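PDB 6JQS: DNA-binding response regulator from Paenisporosarcina sp. TG-14, which probably binds DNA through a LuxR-type helix-turn-helix domain and so regulates transcription in a spore-forming bacterium. Local coordinates for residues A[15-20]-A[69-74]; A[27-32]-A[42-47]. One frame throughout, in Å; residues are numbered along the deposited sequence.

Interaction 1 of 2, residues A[15-20]-A[69-74]; sequences REREIF and LGELSL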
loop_
_atom_site.group_PDB
_atom_site.type_symbol
_atom_site.label_atom_id
_atom_site.label_comp_id
_atom_site.label_asym_id
_atom_site.label_seq_id
_atom_site.Cartn_x
_atom_site.Cartn_y
_atom_site.Cartn_z
ATOM N N ARG A 15 0.266 0.755 8.932
ATOM C CA ARG A 15 0.379 1.940 8.051
ATOM C C ARG A 15 0.433 1.473 6.596
ATOM O O ARG A 15 -0.313 2.047 5.839
ATOM C CB ARG A 15 1.588 2.803 8.416
ATOM C CG ARG A 15 1.773 3.968 7.463
ATOM C CD ARG A 15 2.444 5.138 8.140
ATOM N NE ARG A 15 1.512 5.936 8.936
ATOM C CZ ARG A 15 1.903 6.868 9.808
ATOM N NH1 ARG A 15 1.009 7.554 10.509
ATOM N NH2 ARG A 15 3.195 7.095 9.992
ATOM N N GLU A 16 1.321 0.526 6.255
ATOM C CA GLU A 16 1.511 -0.061 4.901
ATOM C C GLU A 16 0.162 -0.625 4.426
ATOM O O GLU A 16 -0.222 -0.341 3.319
ATOM C CB GLU A 16 2.578 -1.159 4.916
ATOM C CG GLU A 16 4.048 -0.690 4.892
ATOM C CD GLU A 16 5.064 -1.816 5.146
ATOM O OE1 GLU A 16 4.680 -2.737 5.895
ATOM O OE2 GLU A 16 6.212 -1.841 4.525
ATOM N N ARG A 17 -0.549 -1.383 5.263
ATOM C CA ARG A 17 -1.889 -1.931 4.880
ATOM C C ARG A 17 -2.863 -0.783 4.596
ATOM O O ARG A 17 -3.570 -0.840 3.599
ATOM C CB ARG A 17 -2.468 -2.842 5.975
ATOM C CG ARG A 17 -3.828 -3.428 5.602
ATOM C CD ARG A 17 -4.509 -4.258 6.698
ATOM N NE ARG A 17 -3.645 -5.339 7.141
ATOM C CZ ARG A 17 -2.798 -5.258 8.171
ATOM N NH1 ARG A 17 -2.701 -4.149 8.883
ATOM N NH2 ARG A 17 -2.036 -6.286 8.487
ATOM N N GLU A 18 -2.867 0.279 5.394
ATOM C CA GLU A 18 -3.792 1.413 5.149
ATOM C C GLU A 18 -3.420 2.111 3.846
ATOM O O GLU A 18 -4.324 2.616 3.182
ATOM C CB GLU A 18 -3.734 2.535 6.185
ATOM C CG GLU A 18 -4.243 2.198 7.573
ATOM C CD GLU A 18 -3.891 3.344 8.522
ATOM O OE1 GLU A 18 -2.957 3.183 9.338
ATOM O OE2 GLU A 18 -4.526 4.417 8.402
ATOM N N ILE A 19 -2.133 2.291 3.559
ATOM C CA ILE A 19 -1.742 2.907 2.264
ATOM C C ILE A 19 -2.287 2.089 1.070
ATOM O O ILE A 19 -2.804 2.706 0.091
ATOM C CB ILE A 19 -0.224 3.111 2.178
ATOM C CG1 ILE A 19 0.237 4.204 3.143
ATOM C CG2 ILE A 19 0.157 3.392 0.726
ATOM C CD1 ILE A 19 1.755 4.184 3.422
ATOM N N PHE A 20 -2.074 0.783 1.054
ATOM C CA PHE A 20 -2.496 -0.084 -0.067
ATOM C C PHE A 20 -4.036 -0.166 -0.106
ATOM O O PHE A 20 -4.553 -0.274 -1.231
ATOM C CB PHE A 20 -1.834 -1.455 -0.005
ATOM C CG PHE A 20 -0.428 -1.459 -0.540
ATOM C CD1 PHE A 20 -0.211 -1.628 -1.887
ATOM C CD2 PHE A 20 0.651 -1.104 0.251
ATOM C CE1 PHE A 20 1.053 -1.494 -2.442
ATOM C CE2 PHE A 20 1.931 -1.009 -0.304
ATOM C CZ PHE A 20 2.117 -1.200 -1.643
ATOM N N LEU A 69 -3.350 -12.651 -0.331
ATOM C CA LEU A 69 -2.906 -12.999 1.053
ATOM C C LEU A 69 -3.985 -12.675 2.091
ATOM O O LEU A 69 -3.703 -12.895 3.269
ATOM C CB LEU A 69 -1.649 -12.206 1.420
ATOM C CG LEU A 69 -0.334 -12.663 0.791
ATOM C CD1 LEU A 69 0.767 -11.675 1.140
ATOM C CD2 LEU A 69 0.065 -14.049 1.236
ATOM N N GLY A 70 -5.095 -12.058 1.700
ATOM C CA GLY A 70 -6.194 -11.668 2.603
ATOM C C GLY A 70 -5.908 -10.392 3.380
ATOM O O GLY A 70 -6.686 -10.092 4.280
ATOM N N GLU A 71 -4.893 -9.603 2.994
ATOM C CA GLU A 71 -4.523 -8.359 3.706
ATOM C C GLU A 71 -5.364 -7.149 3.315
ATOM O O GLU A 71 -5.353 -6.159 4.077
ATOM C CB GLU A 71 -3.049 -8.023 3.447
ATOM C CG GLU A 71 -2.127 -8.931 4.200
ATOM C CD GLU A 71 -2.192 -8.820 5.728
ATOM O OE1 GLU A 71 -1.576 -9.675 6.389
ATOM O OE2 GLU A 71 -2.881 -7.912 6.264
ATOM N N LEU A 72 -5.980 -7.155 2.138
ATOM C CA LEU A 72 -6.782 -6.024 1.638
ATOM C C LEU A 72 -8.181 -6.570 1.285
ATOM O O LEU A 72 -8.264 -7.731 0.941
ATOM C CB LEU A 72 -6.123 -5.424 0.390
ATOM C CG LEU A 72 -4.700 -4.858 0.538
ATOM C CD1 LEU A 72 -4.184 -4.416 -0.832
ATOM C CD2 LEU A 72 -4.664 -3.712 1.504
ATOM N N SER A 73 -9.163 -5.700 1.212
ATOM C CA SER A 73 -10.466 -5.994 0.560
ATOM C C SER A 73 -10.538 -5.234 -0.755
ATOM O O SER A 73 -10.019 -4.122 -0.815
ATOM C CB SER A 73 -11.610 -5.591 1.417
ATOM O OG SER A 73 -11.409 -4.271 1.878
ATOM N N LEU A 74 -11.333 -5.749 -1.679
ATOM C CA LEU A 74 -11.610 -5.145 -3.006
ATOM C C LEU A 74 -12.338 -3.792 -2.874
ATOM O O LEU A 74 -12.166 -2.914 -3.779
ATOM C CB LEU A 74 -12.443 -6.210 -3.716
ATOM C CG LEU A 74 -12.121 -6.496 -5.174
ATOM C CD1 LEU A 74 -10.639 -6.414 -5.483
ATOM C CD2 LEU A 74 -12.715 -7.833 -5.568
#
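Arg17 holds Glu71 in a salt bridge made side-on, with two nitrogens of the guanidinium closing on a single carboxylate oxygen. Arg17 NE reaches Glu71 OE2 at 2.8 Å with an N-H...O angle of 148°, and Arg17 NH2 reaches the same Glu71 OE2 at 2.9 Å. The oxygen lies in the guanidinium plane, and the carboxylate is turned 39° from that plane; OE2 receives NE nearly along its C-O bond and NH2 from above the carboxylate. Arg17 leaves the helix with CG and CD extended, and a bend at chi3 (-56°) swings NE round to the acid. The other oxygen, Glu71 OE1, is hydrogen-bonded to Ser10.

Van der Waals packing lies alongside. Both Leu72 methyls, CD1 and CD2, come to Phe20 CB from one side, each 3.9 Å away, and Leu72 CD2 also rests 3.7 Å from Arg17 O. The Phe20 ring itself turns off toward Ala62 and Leu66, and Leu66 also touches Leu72.

Gly70, at positive phi, ends helix 59-68 in a Schellman motif, after which the C-terminal tail of this LuxR-family, all-helical DNA-binding domain runs back against its first helix, 14-24.

Interaction 2 of 2, residues A[27-32]-A[42-47]; sequences YSTKDI and TVRNHI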
loop_
_atom_site.group_PDB
_atom_site.type_symbol
_atom_site.label_atom_id
_atom_site.label_comp_id
_atom_site.label_asym_id
_atom_site.label_seq_id
_atom_site.Cartn_x
_atom_site.Cartn_y
_atom_site.Cartn_z
ATOM N N TYR A 27 -7.010 6.297 -4.727
ATOM C CA TYR A 27 -6.351 7.504 -4.136
ATOM C C TYR A 27 -4.976 7.667 -4.778
ATOM O O TYR A 27 -4.284 6.671 -5.004
ATOM C CB TYR A 27 -6.175 7.396 -2.629
ATOM C CG TYR A 27 -7.409 7.670 -1.819
ATOM C CD1 TYR A 27 -8.506 6.831 -1.897
ATOM C CD2 TYR A 27 -7.460 8.726 -0.923
ATOM C CE1 TYR A 27 -9.647 7.061 -1.149
ATOM C CE2 TYR A 27 -8.589 8.964 -0.152
ATOM C CZ TYR A 27 -9.691 8.134 -0.281
ATOM O OH TYR A 27 -10.818 8.341 0.457
ATOM N N SER A 28 -4.614 8.896 -5.101
ATOM C CA SER A 28 -3.229 9.295 -5.426
ATOM C C SER A 28 -2.367 9.267 -4.155
ATOM O O SER A 28 -2.893 9.335 -3.031
ATOM C CB SER A 28 -3.218 10.677 -6.023
ATOM O OG SER A 28 -3.625 11.597 -5.027
ATOM N N THR A 29 -1.055 9.207 -4.303
ATOM C CA THR A 29 -0.131 9.196 -3.141
ATOM C C THR A 29 -0.324 10.520 -2.378
ATOM O O THR A 29 -0.313 10.484 -1.154
ATOM C CB THR A 29 1.265 8.786 -3.617
ATOM O OG1 THR A 29 1.717 9.671 -4.640
ATOM C CG2 THR A 29 1.260 7.368 -4.149
ATOM N N LYS A 30 -0.688 11.599 -3.084
ATOM C CA LYS A 30 -0.932 12.950 -2.519
ATOM C C LYS A 30 -2.191 12.934 -1.657
ATOM O O LYS A 30 -2.068 13.305 -0.503
ATOM C CB LYS A 30 -1.017 14.011 -3.615
ATOM C CG LYS A 30 -1.388 15.398 -3.110
ATOM C CD LYS A 30 -0.583 16.497 -3.783
ATOM C CE LYS A 30 -0.705 17.823 -3.058
ATOM N NZ LYS A 30 -2.081 18.368 -3.159
ATOM N N ASP A 31 -3.315 12.406 -2.157
ATOM C CA ASP A 31 -4.545 12.168 -1.342
ATOM C C ASP A 31 -4.213 11.326 -0.107
ATOM O O ASP A 31 -4.747 11.613 0.995
ATOM C CB ASP A 31 -5.657 11.493 -2.164
ATOM C CG ASP A 31 -6.094 12.237 -3.424
ATOM O OD1 ASP A 31 -5.914 13.488 -3.465
ATOM O OD2 ASP A 31 -6.616 11.561 -4.366
ATOM N N ILE A 32 -3.439 10.246 -0.264
ATOM C CA ILE A 32 -3.158 9.284 0.847
ATOM C C ILE A 32 -2.384 10.023 1.965
ATOM O O ILE A 32 -2.615 9.772 3.188
ATOM C CB ILE A 32 -2.390 8.053 0.309
ATOM C CG1 ILE A 32 -3.224 7.252 -0.709
ATOM C CG2 ILE A 32 -1.916 7.166 1.452
ATOM C CD1 ILE A 32 -2.594 5.948 -1.160
ATOM N N THR A 42 7.101 9.814 1.976
ATOM C CA THR A 42 7.060 8.679 2.931
ATOM C C THR A 42 6.065 7.636 2.378
ATOM O O THR A 42 6.376 6.448 2.462
ATOM C CB THR A 42 6.650 9.126 4.327
ATOM O OG1 THR A 42 7.537 10.149 4.772
ATOM C CG2 THR A 42 6.639 8.002 5.353
ATOM N N VAL A 43 4.916 8.093 1.851
ATOM C CA VAL A 43 3.896 7.204 1.206
ATOM C C VAL A 43 4.565 6.427 0.082
ATOM O O VAL A 43 4.518 5.176 0.095
ATOM C CB VAL A 43 2.673 7.965 0.686
ATOM C CG1 VAL A 43 1.761 7.067 -0.153
ATOM C CG2 VAL A 43 1.926 8.609 1.821
ATOM N N ARG A 44 5.237 7.128 -0.822
ATOM C CA ARG A 44 6.011 6.499 -1.935
ATOM C C ARG A 44 7.048 5.492 -1.432
ATOM O O ARG A 44 7.163 4.388 -2.064
ATOM C CB ARG A 44 6.660 7.594 -2.784
ATOM C CG ARG A 44 5.671 8.409 -3.601
ATOM C CD ARG A 44 6.440 9.054 -4.737
ATOM N NE ARG A 44 5.613 9.926 -5.538
ATOM C CZ ARG A 44 5.416 11.224 -5.317
ATOM N NH1 ARG A 44 5.979 11.842 -4.286
ATOM N NH2 ARG A 44 4.634 11.901 -6.143
ATOM N N ASN A 45 7.832 5.834 -0.402
ATOM C CA ASN A 45 8.895 4.949 0.144
ATOM C C ASN A 45 8.246 3.724 0.799
ATOM O O ASN A 45 8.820 2.633 0.697
ATOM C CB ASN A 45 9.870 5.686 1.058
ATOM C CG ASN A 45 10.787 6.593 0.254
ATOM O OD1 ASN A 45 11.250 6.208 -0.809
ATOM N ND2 ASN A 45 11.032 7.781 0.743
ATOM N N HIS A 46 7.070 3.863 1.375
ATOM C CA HIS A 46 6.371 2.693 1.980
ATOM C C HIS A 46 5.950 1.699 0.886
ATOM O O HIS A 46 6.055 0.477 1.082
ATOM C CB HIS A 46 5.168 3.174 2.776
ATOM C CG HIS A 46 5.460 3.504 4.192
ATOM N ND1 HIS A 46 5.237 4.779 4.709
ATOM C CD2 HIS A 46 5.960 2.756 5.198
ATOM C CE1 HIS A 46 5.583 4.784 5.974
ATOM N NE2 HIS A 46 6.067 3.582 6.278
ATOM N N ILE A 47 5.385 2.233 -0.181
ATOM C CA ILE A 47 4.955 1.490 -1.376
ATOM C C ILE A 47 6.196 0.793 -1.937
ATOM O O ILE A 47 6.121 -0.440 -2.220
ATOM C CB ILE A 47 4.265 2.440 -2.372
ATOM C CG1 ILE A 47 2.906 2.914 -1.850
ATOM C CG2 ILE A 47 4.170 1.781 -3.732
ATOM C CD1 ILE A 47 2.323 4.088 -2.610
#
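Thr29 and Val43 meet where helix 29-36 begins beside helix 40-54, their CA atoms 6.3 Å apart. Thr29 CB lies 3.9 Å from Val43 CG1, and its methyl CG2 reaches past that branch to the end of Ile47, 3.8 Å from Ile47 CD1. One turn further along helix 29-36, Ile32 turns its CG2 branch to the fork of Val43, 4.0 Å from Val43 CG1 and only slightly farther from Val43 CG2. Val43 is thus the shared partner of Thr29 and Ile32: CG1 touches both, and CG2 adds to the contact with Ile32.

The polar side of Thr29 faces another way. With chi1 at 57°, OG1 sits between the backbone N and the carbonyl carbon while CG2 is left for the apolar partners. OG1 lies over one face of the Arg44 guanidinium, 3.7 Å above its plane and offset toward the rim. Both groups find their polar partner in Glu40, whose OE2 is hydrogen-bonded to Thr29 OG1 and salt-bridged to Arg44 NH2.

Behind this layer, Ser28 and Asp31 form a capping box that starts helix 29-36. Asp31 N donates almost straight to Ser28 OG, 3.0 Å away at 172°, and the return bond from Ser28 N to Asp31 OD2 is weak at 3.4 Å. Helix 14-24 supplies the next layer, with Leu22 on Ile32 and Ile19 on Ile47.

In LuxR-type domains the second helix of the helix-turn-helix, here 40-54, is the recognition helix that would lie in the DNA major groove, so this contact probably helps set its angle to helix 29-36. The two are joined directly by methyl groups of beta-branched side chains, while Glu40, at the start of the second, supplies a polar link that probably steadies Thr29 and the guanidinium together.

Overall arrangement
Helix 14-24 is common ground for the two contacts: Ile19, from 15-20, packs on Ile32, His46 and Ile47 of interaction 2. Their centres lie about 13 Å apart, on opposite sides of the centre of the chain. Interaction 1 joins distant parts of the sequence, bringing the C-terminal tail to the first helix. It is partly buried and pairs a direct salt bridge at its margin with a leucine-phenylalanine contact inside. Interaction 2 is local, joining consecutive helices of the helix-turn-helix; it is mostly buried and made by methyl groups, with Arg44 on its exposed side. Its polar part is indirect: Glu40, on the same helix as Arg44, pairs with that guanidinium and accepts from Thr29.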